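Sulfatase (Bacteroides fragilis CAG:558, PDB 6USS) probably hydrolyses aryl sulfate esters as a calcium-dependent gut bacterial sulfatase, captured here with its catalytic position substituted. Local coordinates at residues M295-S298 against L299-M303; T58-N61 against E62-T66. The protein carries 1 engineered substitution. All blocks are in the same frame, centred on the assembly; numbering follows the deposited sequence.

Contact 1. Residues M295-S298 against L299-M303; sequences MDKS and LGDLM
Lys297 and Asp301 are joined by a salt bridge one helical turn apart, with NZ of Lys297 2.9 Å from OD2 of Asp301. The oxygen receives the ammonium group on its syn lone pair, the side that faces OD1. The lysine chain leaves the helix fully extended and turns only at its last bond (chi4 -60°), which swings NZ back toward OD2 of Asp301; the two side chains run at a slant to one another. Asp301 helps by keeping CG anti to its carbonyl carbon (chi1 -69°), folded back toward the preceding turn. A water donates to OD1 of Asp301 at 2.8 Å and accepts only a weak bond from NZ of Lys297. The ammonium has a second anionic partner, Glu233 of helix 231-247.

Beneath the ion pair run the regular backbone bonds of helix 283-308. Leu299 N donates to Met295 O, Gly300 N to Asp296 O at 3.0 Å, Asp301 N to Lys297 O, and Leu302 N to Ser298 O at 3.0 Å.

The leucines meet backbone oxygens across the turn: CG of Leu302 lies 3.5 Å from Ser298 O, and CB of Leu299 sits 3.5 Å from Asp296 O. The larger side chains reach outward instead, Leu299 to Phe39 of strand 35-41 and Met69 of helix 67-74, Leu302 to Ile240. Among the buried polar groups, OG of Ser298 is hydrogen-bonded to Thr236 and His259, while the Asp296 carboxylate accepts from Asn68 and from the backbone N of Met69.

One lysine between two acids would be expected to ease the charge repulsion between Asp301 and Glu233, so this polar edge ties helix 283-308 to helix 231-247 while Met295 and Leu299 pack on strand 35-41.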
loop_
_atom_site.group_PDB
_atom_site.type_symbol
_atom_site.label_atom_id
_atom_site.label_comp_id
_atom_site.label_asym_id
_atom_site.label_seq_id
_atom_site.Cartn_x
_atom_site.Cartn_y
_atom_site.Cartn_z
ATOM N N MET A 295 -13.740 -11.708 21.063
ATOM C CA MET A 295 -13.167 -12.243 19.835
ATOM C C MET A 295 -14.233 -12.980 19.037
ATOM O O MET A 295 -14.395 -12.754 17.835
ATOM C CB MET A 295 -11.998 -13.174 20.165
ATOM C CG MET A 295 -11.456 -13.944 18.963
ATOM S SD MET A 295 -12.321 -15.507 18.662
ATOM C CE MET A 295 -11.886 -16.435 20.119
ATOM N N ASP A 296 -14.978 -13.865 19.702
ATOM C CA ASP A 296 -15.993 -14.655 19.020
ATOM C C ASP A 296 -17.131 -13.782 18.484
ATOM O O ASP A 296 -17.734 -14.115 17.452
ATOM C CB ASP A 296 -16.532 -15.728 19.967
ATOM C CG ASP A 296 -17.478 -16.702 19.268
ATOM O OD1 ASP A 296 -16.988 -17.691 18.660
ATOM O OD2 ASP A 296 -18.709 -16.487 19.334
ATOM N N LYS A 297 -17.449 -12.676 19.170
ATOM C CA LYS A 297 -18.457 -11.757 18.651
ATOM C C LYS A 297 -17.996 -11.144 17.345
ATOM O O LYS A 297 -18.794 -10.956 16.417
ATOM C CB LYS A 297 -18.756 -10.657 19.668
ATOM C CG LYS A 297 -19.712 -9.585 19.162
ATOM C CD LYS A 297 -19.782 -8.408 20.141
ATOM C CE LYS A 297 -20.780 -7.332 19.697
ATOM N NZ LYS A 297 -20.469 -6.724 18.383
ATOM N N SER A 298 -16.700 -10.829 17.258
ATOM C CA SER A 298 -16.139 -10.328 16.010
ATOM C C SER A 298 -16.309 -11.352 14.881
ATOM O O SER A 298 -16.720 -10.998 13.764
ATOM C CB SER A 298 -14.671 -9.959 16.229
ATOM O OG SER A 298 -14.018 -9.618 15.015
ATOM N N LEU A 299 -16.007 -12.631 15.160
ATOM C CA LEU A 299 -16.167 -13.672 14.149
ATOM C C LEU A 299 -17.611 -13.744 13.680
ATOM O O LEU A 299 -17.887 -13.804 12.476
ATOM C CB LEU A 299 -15.722 -15.025 14.695
ATOM C CG LEU A 299 -15.895 -16.232 13.756
ATOM C CD1 LEU A 299 -14.845 -16.254 12.643
ATOM C CD2 LEU A 299 -15.863 -17.518 14.531
ATOM N N GLY A 300 -18.549 -13.743 14.629
ATOM C CA GLY A 300 -19.952 -13.721 14.260
ATOM C C GLY A 300 -20.318 -12.517 13.412
ATOM O O GLY A 300 -21.078 -12.638 12.452
ATOM N N ASP A 301 -19.771 -11.345 13.750
ATOM C CA ASP A 301 -20.152 -10.120 13.048
ATOM C C ASP A 301 -19.709 -10.150 11.588
ATOM O O ASP A 301 -20.453 -9.709 10.702
ATOM C CB ASP A 301 -19.566 -8.889 13.749
ATOM C CG ASP A 301 -20.206 -8.613 15.105
ATOM O OD1 ASP A 301 -21.333 -9.085 15.366
ATOM O OD2 ASP A 301 -19.581 -7.895 15.914
ATOM N N LEU A 302 -18.499 -10.651 11.319
ATOM C CA LEU A 302 -18.075 -10.842 9.936
ATOM C C LEU A 302 -18.905 -11.930 9.248
ATOM O O LEU A 302 -19.266 -11.794 8.070
ATOM C CB LEU A 302 -16.582 -11.177 9.886
ATOM C CG LEU A 302 -15.680 -10.114 10.508
ATOM C CD1 LEU A 302 -14.223 -10.591 10.623
ATOM C CD2 LEU A 302 -15.783 -8.805 9.707
ATOM N N MET A 303 -19.231 -13.008 9.968
ATOM C CA MET A 303 -20.033 -14.070 9.371
ATOM C C MET A 303 -21.421 -13.559 8.988
ATOM O O MET A 303 -21.959 -13.932 7.934
ATOM C CB MET A 303 -20.126 -15.262 10.327
ATOM C CG MET A 303 -18.835 -16.102 10.439
ATOM S SD MET A 303 -18.793 -17.273 11.848
ATOM C CE MET A 303 -19.908 -18.569 11.271
HETATM O O HOH W 1 -23.327 -7.936 17.011
#

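Contact 2. Residues T58-N61 against E62-T66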
loop_
_atom_site.group_PDB
_atom_site.type_symbol
_atom_site.label_atom_id
_atom_site.label_comp_id
_atom_site.label_asym_id
_atom_site.label_seq_id
_atom_site.Cartn_x
_atom_site.Cartn_y
_atom_site.Cartn_z
ATOM N N THR A 58 -13.851 -30.422 27.719
ATOM C CA THR A 58 -13.130 -30.086 28.944
ATOM C C THR A 58 -13.940 -29.130 29.801
ATOM O O THR A 58 -14.990 -28.624 29.402
ATOM C CB THR A 58 -11.775 -29.436 28.670
ATOM O OG1 THR A 58 -11.994 -28.169 28.036
ATOM C CG2 THR A 58 -10.892 -30.331 27.836
ATOM N N HIS A 59 -13.424 -28.862 31.001
ATOM C CA HIS A 59 -14.058 -27.855 31.841
ATOM C C HIS A 59 -13.961 -26.470 31.210
ATOM O O HIS A 59 -14.915 -25.679 31.299
ATOM C CB HIS A 59 -13.446 -27.839 33.240
ATOM C CG HIS A 59 -14.025 -26.776 34.121
ATOM N ND1 HIS A 59 -15.371 -26.721 34.435
ATOM C CD2 HIS A 59 -13.458 -25.697 34.715
ATOM C CE1 HIS A 59 -15.600 -25.666 35.201
ATOM N NE2 HIS A 59 -14.458 -25.027 35.381
ATOM N N TYR A 60 -12.829 -26.160 30.561
ATOM C CA TYR A 60 -12.739 -24.901 29.827
ATOM C C TYR A 60 -13.831 -24.802 28.779
ATOM O O TYR A 60 -14.463 -23.749 28.635
ATOM C CB TYR A 60 -11.376 -24.758 29.167
ATOM C CG TYR A 60 -10.272 -24.486 30.153
ATOM C CD1 TYR A 60 -10.403 -23.482 31.105
ATOM C CD2 TYR A 60 -9.105 -25.234 30.145
ATOM C CE1 TYR A 60 -9.393 -23.213 32.014
ATOM C CE2 TYR A 60 -8.077 -24.969 31.058
ATOM C CZ TYR A 60 -8.239 -23.952 31.984
ATOM O OH TYR A 60 -7.262 -23.680 32.891
ATOM N N ASN A 61 -14.072 -25.887 28.034
ATOM C CA ASN A 61 -15.151 -25.869 27.052
ATOM C C ASN A 61 -16.469 -25.529 27.712
ATOM O O ASN A 61 -17.267 -24.762 27.161
ATOM C CB ASN A 61 -15.268 -27.214 26.342
ATOM C CG ASN A 61 -14.042 -27.555 25.545
ATOM O OD1 ASN A 61 -13.666 -28.717 25.434
ATOM N ND2 ASN A 61 -13.409 -26.545 24.985
ATOM N N GLU A 62 -16.709 -26.073 28.905
ATOM C CA GLU A 62 -17.954 -25.772 29.600
ATOM C C GLU A 62 -18.045 -24.291 29.963
ATOM O O GLU A 62 -19.132 -23.707 29.903
ATOM C CB GLU A 62 -18.105 -26.647 30.851
ATOM C CG GLU A 62 -18.155 -28.169 30.623
ATOM C CD GLU A 62 -19.399 -28.654 29.863
ATOM O OE1 GLU A 62 -20.198 -27.822 29.368
ATOM O OE2 GLU A 62 -19.573 -29.888 29.756
ATOM N N VAL A 63 -16.928 -23.655 30.329
ATOM C CA VAL A 63 -17.042 -22.291 30.857
ATOM C C VAL A 63 -16.973 -21.203 29.772
ATOM O O VAL A 63 -17.643 -20.173 29.894
ATOM C CB VAL A 63 -16.001 -22.026 31.974
ATOM C CG1 VAL A 63 -16.046 -23.117 33.007
ATOM C CG2 VAL A 63 -14.574 -21.851 31.434
ATOM N N TYR A 64 -16.193 -21.394 28.710
ATOM C CA TYR A 64 -16.076 -20.348 27.701
ATOM C C TYR A 64 -17.287 -20.355 26.775
ATOM O O TYR A 64 -18.049 -21.321 26.709
ATOM C CB TYR A 64 -14.789 -20.518 26.885
ATOM C CG TYR A 64 -13.531 -20.425 27.727
ATOM C CD1 TYR A 64 -13.372 -19.398 28.657
ATOM C CD2 TYR A 64 -12.504 -21.354 27.588
ATOM C CE1 TYR A 64 -12.232 -19.307 29.440
ATOM C CE2 TYR A 64 -11.350 -21.268 28.363
ATOM C CZ TYR A 64 -11.220 -20.239 29.296
ATOM O OH TYR A 64 -10.079 -20.140 30.081
ATOM N N GLU A 65 -17.472 -19.253 26.058
ATOM C CA GLU A 65 -18.601 -19.117 25.139
ATOM C C GLU A 65 -18.107 -18.596 23.790
ATOM O O GLU A 65 -17.901 -17.391 23.607
ATOM C CB GLU A 65 -19.672 -18.219 25.735
ATOM C CG GLU A 65 -20.304 -18.809 26.979
ATOM C CD GLU A 65 -21.273 -17.855 27.641
ATOM O OE1 GLU A 65 -21.708 -16.884 26.979
ATOM O OE2 GLU A 65 -21.593 -18.059 28.831
ATOM N N THR A 66 -17.914 -19.510 22.842
ATOM C CA THR A 66 -17.599 -19.164 21.460
ATOM C C THR A 66 -18.677 -19.767 20.561
ATOM O O THR A 66 -18.414 -20.702 19.787
ATOM C CB THR A 66 -16.202 -19.642 21.064
ATOM O OG1 THR A 66 -16.079 -21.063 21.262
ATOM C CG2 THR A 66 -15.149 -18.921 21.893
HETATM O O HOH W 2 -19.665 -24.059 26.888
#
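Tyr64 lies beside Tyr60, four residues on and just past the end of helix 59-63, and its side chain can be followed outward atom by atom. CB rests 3.7 Å from the carbonyl oxygen of Tyr60, the same oxygen to which Tyr64 N donates its hydrogen bond. With CG anti to the carbonyl carbon (chi1 -61°), the ring then rises alongside its neighbour. CD2 passes 3.3 Å from Tyr60 O, CE2 packs against Tyr60 CB at 3.6 Å and also meets CD1, and the hydroxyl OH ends 3.5 Å from Tyr60 CD1. The two rings point the same way with planes only 6° apart, but they are slid so far, 5.6 Å between centroids, that they barely overlap. CG2 of Val63 lies over one face of the Tyr64 ring, displaced toward its rim, and reaches the edge of the Tyr60 ring. Beyond these turns Tyr64 packs on Tyr288 and Ile292 of helix 283-308, and on Arg333.

The other methyl of Val63 makes a CH-pi contact: CG1 stands 3.7 Å from the centroid of the His59 ring, over its face. His59 reaches that position with CG anti to the backbone N (chi1 177°), which lays the ring across the valine.

At the start of the helix, Asn61 N donates to Thr58 OG1 at 3.1 Å and Thr58 N returns a bond to Asn61 OD1 at 2.9 Å. Each side chain has a further partner, Gln47 for Thr58 OG1 and the Thr49 carbonyl for Asn61 ND2, which fastens the cap to the preceding loop. This reciprocal exchange is a capping box, the classic N-terminal signal of an alpha helix, here opening a very short helix that ends as Tyr64 leaves helical geometry.

Contact 2 comes first along the chain, on the short helix 59-63 and the loop after it; contact 1 lies more than two hundred residues later, within the long helix 283-308. Their centres are about 18 Å apart, yet they touch: Thr66, at the end of contact 2 and just before helix 67-74, brings its CB to 3.2 Å from OD1 of Asp296. Helix 283-308 is the shared element: it touches both the 62-66 segment and strand 35-41 of the main mixed sheet. That strand leads directly to the calcium ligands Asp42 and Asp43, so both contacts belong to the sulfatase framework around the metal site without forming part of it.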